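Local coordinates for protein endo-polygalacturonase (Pectobacterium carotovorum subsp. carotovorum, PDB 1BHE) that hydrolyses the alpha-1,4 links between galacturonic acid units of polygalacturonan, within the chain, and so helps macerate and soft-rot plant tissue, at residues A[15-20]-A[41-46]; A[31-36]-A[61-66]. All coordinates share one frame; numbering follows the deposited sequence.

In the fold
From the N terminus the chain runs through strand 14-19, helix 26-33 and strand 41-45, then by way of strand 51-58 to strand 64-67. Interaction 1 (15-20 with 41-46) closes the loop that contains the helix, pairing the strands on its two flanks. Interaction 2 (31-36 with 61-66) starts within that loop and ends beyond it, closing a second loop around strands 41-45 and 51-58; the two therefore cross. They meet at the C15-C36 disulfide and through strand 41-45, whose other neighbour is strand 64-67. Together they join the N-terminal strand, the short helix and the first strands of the right-handed parallel beta-helix of family 28.

Interaction 1 (A[15-20]-A[41-46])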
loop_
_atom_site.group_PDB
_atom_site.type_symbol
_atom_site.label_atom_id
_atom_site.label_comp_id
_atom_site.label_asym_id
_atom_site.label_seq_id
_atom_site.Cartn_x
_atom_site.Cartn_y
_atom_site.Cartn_z
ATOM N N CYS A 15 26.870 -7.639 1.437
ATOM C CA CYS A 15 27.567 -8.644 2.230
ATOM C C CYS A 15 27.997 -9.800 1.325
ATOM O O CYS A 15 29.040 -10.426 1.496
ATOM C CB CYS A 15 26.694 -9.230 3.337
ATOM S SG CYS A 15 25.105 -9.926 2.807
ATOM N N THR A 16 27.126 -10.095 0.373
ATOM C CA THR A 16 27.268 -11.187 -0.578
ATOM C C THR A 16 26.667 -10.762 -1.916
ATOM O O THR A 16 25.707 -9.985 -1.933
ATOM C CB THR A 16 26.490 -12.424 -0.077
ATOM O OG1 THR A 16 27.069 -12.931 1.138
ATOM C CG2 THR A 16 26.475 -13.558 -1.088
ATOM N N THR A 17 27.222 -11.250 -3.019
ATOM C CA THR A 17 26.674 -10.925 -4.335
ATOM C C THR A 17 26.301 -12.225 -5.041
ATOM O O THR A 17 27.125 -13.141 -5.098
ATOM C CB THR A 17 27.631 -10.089 -5.190
ATOM O OG1 THR A 17 27.900 -8.847 -4.520
ATOM C CG2 THR A 17 27.018 -9.772 -6.550
ATOM N N LEU A 18 25.066 -12.320 -5.510
ATOM C CA LEU A 18 24.568 -13.499 -6.197
ATOM C C LEU A 18 24.313 -13.163 -7.667
ATOM O O LEU A 18 23.966 -12.030 -7.982
ATOM C CB LEU A 18 23.276 -14.032 -5.571
ATOM C CG LEU A 18 23.277 -14.306 -4.063
ATOM C CD1 LEU A 18 21.861 -14.572 -3.566
ATOM C CD2 LEU A 18 24.193 -15.471 -3.703
ATOM N N LYS A 19 24.558 -14.118 -8.561
ATOM C CA LYS A 19 24.367 -13.905 -9.994
ATOM C C LYS A 19 23.257 -14.820 -10.502
ATOM O O LYS A 19 23.236 -16.011 -10.194
ATOM C CB LYS A 19 25.684 -14.122 -10.754
ATOM C CG LYS A 19 26.723 -13.059 -10.422
ATOM C CD LYS A 19 27.887 -13.014 -11.399
ATOM C CE LYS A 19 28.955 -12.046 -10.904
ATOM N NZ LYS A 19 30.282 -12.281 -11.547
ATOM N N ALA A 20 22.273 -14.248 -11.190
ATOM C CA ALA A 20 21.108 -15.010 -11.622
ATOM C C ALA A 20 21.425 -15.995 -12.745
ATOM O O ALA A 20 22.179 -15.670 -13.650
ATOM C CB ALA A 20 20.006 -14.070 -12.096
ATOM N N ALA A 41 23.649 -5.707 2.752
ATOM C CA ALA A 41 22.573 -6.291 1.962
ATOM C C ALA A 41 23.035 -7.429 1.059
ATOM O O ALA A 41 24.188 -7.440 0.636
ATOM C CB ALA A 41 21.986 -5.204 1.055
ATOM N N VAL A 42 22.119 -8.343 0.770
ATOM C CA VAL A 42 22.401 -9.421 -0.180
ATOM C C VAL A 42 22.173 -8.749 -1.539
ATOM O O VAL A 42 21.101 -8.164 -1.726
ATOM C CB VAL A 42 21.498 -10.642 -0.007
ATOM C CG1 VAL A 42 21.524 -11.596 -1.193
ATOM C CG2 VAL A 42 21.917 -11.368 1.272
ATOM N N ARG A 43 23.173 -8.775 -2.406
ATOM C CA ARG A 43 23.068 -8.110 -3.704
ATOM C C ARG A 43 22.702 -9.092 -4.814
ATOM O O ARG A 43 23.312 -10.148 -4.963
ATOM C CB ARG A 43 24.394 -7.404 -4.028
ATOM C CG ARG A 43 24.384 -6.653 -5.351
ATOM C CD ARG A 43 25.661 -5.864 -5.613
ATOM N NE ARG A 43 25.643 -5.266 -6.947
ATOM C CZ ARG A 43 26.674 -4.749 -7.604
ATOM N NH1 ARG A 43 27.880 -4.697 -7.053
ATOM N NH2 ARG A 43 26.499 -4.250 -8.825
ATOM N N LEU A 44 21.675 -8.755 -5.577
ATOM C CA LEU A 44 21.174 -9.572 -6.672
ATOM C C LEU A 44 21.610 -8.956 -8.006
ATOM O O LEU A 44 21.115 -7.914 -8.434
ATOM C CB LEU A 44 19.655 -9.671 -6.576
ATOM C CG LEU A 44 18.992 -10.839 -5.854
ATOM C CD1 LEU A 44 19.794 -11.457 -4.729
ATOM C CD2 LEU A 44 17.615 -10.418 -5.331
ATOM N N SER A 45 22.585 -9.605 -8.625
ATOM C CA SER A 45 23.155 -9.164 -9.889
ATOM C C SER A 45 22.883 -10.161 -11.013
ATOM O O SER A 45 22.424 -11.281 -10.798
ATOM C CB SER A 45 24.670 -8.985 -9.732
ATOM O OG SER A 45 24.971 -7.971 -8.792
ATOM N N ALA A 46 23.157 -9.725 -12.241
ATOM C CA ALA A 46 22.938 -10.566 -13.410
ATOM C C ALA A 46 24.020 -11.634 -13.554
ATOM O O ALA A 46 25.171 -11.437 -13.178
ATOM C CB ALA A 46 22.945 -9.700 -14.667
#
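L18 lays its CD1 methyl against two branched neighbours of the adjoining strand, V42 and L44, and this is the close-packed side of the contact. L18 CD1 lies 3.8 Å from V42 CG1 and 3.9 Å from L44 CD1, the two leucine chains running side by side in the same direction. In L18, chi1 (-53°) puts CG beside the backbone N. I29 and A32 of helix 26-33 and F52 also touch this leucine; leucine and valine thus suit a face that the helix covers. C15 SG, bonded to C36 SG, rests 3.8 Å from V42 CG2.

The backbones form a parallel ladder, the pairing by which successive coils of a beta-helix stack in family 28 enzymes; here strand 14-19 joins strand 41-45. T16 O accepts from R43 N at 2.8 Å, and R43 O in turn takes the nearly straight bond of L18 N (174°).

The reverse face is more polar and open, which suits threonine, arginine and lysine. T17 CG2 sits 3.5 Å from S45 OG, the hydroxyl of a small, buried serine tied down by D68, while T17 OG1 lies alongside the aliphatic part of R43, 3.8 Å from R43 CB. The extended arginine carries its NE to a salt bridge with D68; exposed K19 lays CB, CG and CD past A46 O, and its amino end heads off from the strand pair.

Interaction 2 (A[31-36]-A[61-66]); sequences KALNNC and SGVSLL
V63 points its fork at the chain around L33 and C36: CG1 meets carbon atoms of both, CG2 the carbonyl oxygen of C36. CG1, anti to the backbone N (chi1 176°), comes within 3.7 Å of C36 CB, and the same V63 CG1 lies 3.9 Å from L33 CD2. The other branch, V63 CG2, is 3.5 Å from C36 O. A beta-branched residue suits this place because it carries two methyls close to the backbone, one reaching both L33 CD2 and C36 CB, the other lying against C36 O.

L33, the second large contributor, reaches in from helix 26-33 with its CD2 methyl. Its side chain crosses that of V63 obliquely; beyond it, L33 CD2 approaches L65 CD2 more loosely, at 4.3 Å. V42, L59 and P60 also touch this leucine, extending the apolar surroundings.

C36 adds its CB to the cluster, and C36 SG, which goes on to the disulfide with C15, still lies 4.0 Å from V63 CG1. Helix 26-33 thus packs against V63 and the strand that follows, 64-67, at one end of the parallel beta-helix.

No hydrogen bond spans the two segments: they are held to each other by van der Waals contact, most of it apolar, while the covalent link at C36 restrains the loop from which the cysteine meets V63.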
loop_
_atom_site.group_PDB
_atom_site.type_symbol
_atom_site.label_atom_id
_atom_site.label_comp_id
_atom_site.label_asym_id
_atom_site.label_seq_id
_atom_site.Cartn_x
_atom_site.Cartn_y
_atom_site.Cartn_z
ATOM N N LYS A 31 19.675 -18.557 2.069
ATOM C CA LYS A 31 20.956 -18.881 2.696
ATOM C C LYS A 31 21.844 -17.652 2.802
ATOM O O LYS A 31 22.428 -17.382 3.857
ATOM C CB LYS A 31 21.672 -19.984 1.899
ATOM C CG LYS A 31 23.006 -20.384 2.517
ATOM C CD LYS A 31 23.608 -21.593 1.807
ATOM C CE LYS A 31 24.912 -22.016 2.480
ATOM N NZ LYS A 31 25.605 -23.081 1.692
ATOM N N ALA A 32 21.924 -16.854 1.742
ATOM C CA ALA A 32 22.695 -15.621 1.731
ATOM C C ALA A 32 22.133 -14.620 2.734
ATOM O O ALA A 32 22.892 -13.951 3.433
ATOM C CB ALA A 32 22.706 -15.009 0.338
ATOM N N LEU A 33 20.806 -14.497 2.811
ATOM C CA LEU A 33 20.180 -13.587 3.763
ATOM C C LEU A 33 20.461 -14.020 5.197
ATOM O O LEU A 33 20.695 -13.181 6.074
ATOM C CB LEU A 33 18.658 -13.541 3.567
ATOM C CG LEU A 33 18.149 -12.788 2.339
ATOM C CD1 LEU A 33 16.681 -13.111 2.093
ATOM C CD2 LEU A 33 18.355 -11.286 2.516
ATOM N N ASN A 34 20.491 -15.328 5.453
ATOM C CA ASN A 34 20.758 -15.858 6.781
ATOM C C ASN A 34 22.198 -15.744 7.257
ATOM O O ASN A 34 22.457 -16.141 8.407
ATOM C CB ASN A 34 20.319 -17.329 6.876
ATOM C CG ASN A 34 18.818 -17.499 6.757
ATOM O OD1 ASN A 34 18.051 -16.537 6.844
ATOM N ND2 ASN A 34 18.386 -18.745 6.560
ATOM N N ASN A 35 23.143 -15.276 6.460
ATOM C CA ASN A 35 24.522 -15.122 6.904
ATOM C C ASN A 35 25.072 -13.765 6.475
ATOM O O ASN A 35 26.250 -13.602 6.169
ATOM C CB ASN A 35 25.402 -16.262 6.371
ATOM C CG ASN A 35 26.744 -16.322 7.083
ATOM O OD1 ASN A 35 26.856 -15.915 8.240
ATOM N ND2 ASN A 35 27.770 -16.810 6.393
ATOM N N CYS A 36 24.213 -12.750 6.469
ATOM C CA CYS A 36 24.579 -11.401 6.057
ATOM C C CYS A 36 24.824 -10.470 7.231
ATOM O O CYS A 36 23.995 -10.359 8.140
ATOM C CB CYS A 36 23.449 -10.853 5.169
ATOM S SG CYS A 36 23.845 -9.321 4.302
ATOM N N SER A 61 16.424 -9.379 10.706
ATOM C CA SER A 61 16.575 -8.060 11.303
ATOM C C SER A 61 17.958 -7.483 11.006
ATOM O O SER A 61 18.957 -8.184 11.171
ATOM C CB SER A 61 16.431 -8.131 12.831
ATOM O OG SER A 61 16.472 -6.814 13.369
ATOM N N GLY A 62 18.014 -6.226 10.591
ATOM C CA GLY A 62 19.272 -5.553 10.291
ATOM C C GLY A 62 19.866 -5.890 8.935
ATOM O O GLY A 62 20.932 -5.385 8.566
ATOM N N VAL A 63 19.245 -6.789 8.194
ATOM C CA VAL A 63 19.682 -7.245 6.882
ATOM C C VAL A 63 18.779 -6.670 5.800
ATOM O O VAL A 63 17.586 -6.430 5.996
ATOM C CB VAL A 63 19.686 -8.786 6.835
ATOM C CG1 VAL A 63 20.048 -9.333 5.464
ATOM C CG2 VAL A 63 20.626 -9.348 7.896
ATOM N N SER A 64 19.351 -6.415 4.617
ATOM C CA SER A 64 18.600 -5.828 3.521
ATOM C C SER A 64 18.765 -6.624 2.225
ATOM O O SER A 64 19.610 -7.509 2.108
ATOM C CB SER A 64 19.077 -4.387 3.275
ATOM O OG SER A 64 18.829 -3.541 4.387
ATOM N N LEU A 65 17.953 -6.262 1.239
ATOM C CA LEU A 65 18.008 -6.839 -0.090
ATOM C C LEU A 65 18.331 -5.693 -1.059
ATOM O O LEU A 65 17.733 -4.620 -0.957
ATOM C CB LEU A 65 16.700 -7.463 -0.545
ATOM C CG LEU A 65 16.549 -8.964 -0.698
ATOM C CD1 LEU A 65 15.242 -9.281 -1.429
ATOM C CD2 LEU A 65 17.717 -9.630 -1.405
ATOM N N LEU A 66 19.243 -5.949 -1.968
ATOM C CA LEU A 66 19.652 -4.975 -2.974
ATOM C C LEU A 66 19.525 -5.609 -4.357
ATOM O O LEU A 66 20.083 -6.682 -4.581
ATOM C CB LEU A 66 21.099 -4.548 -2.719
ATOM C CG LEU A 66 21.793 -3.760 -3.836
ATOM C CD1 LEU A 66 21.012 -2.496 -4.161
ATOM C CD2 LEU A 66 23.227 -3.425 -3.436
#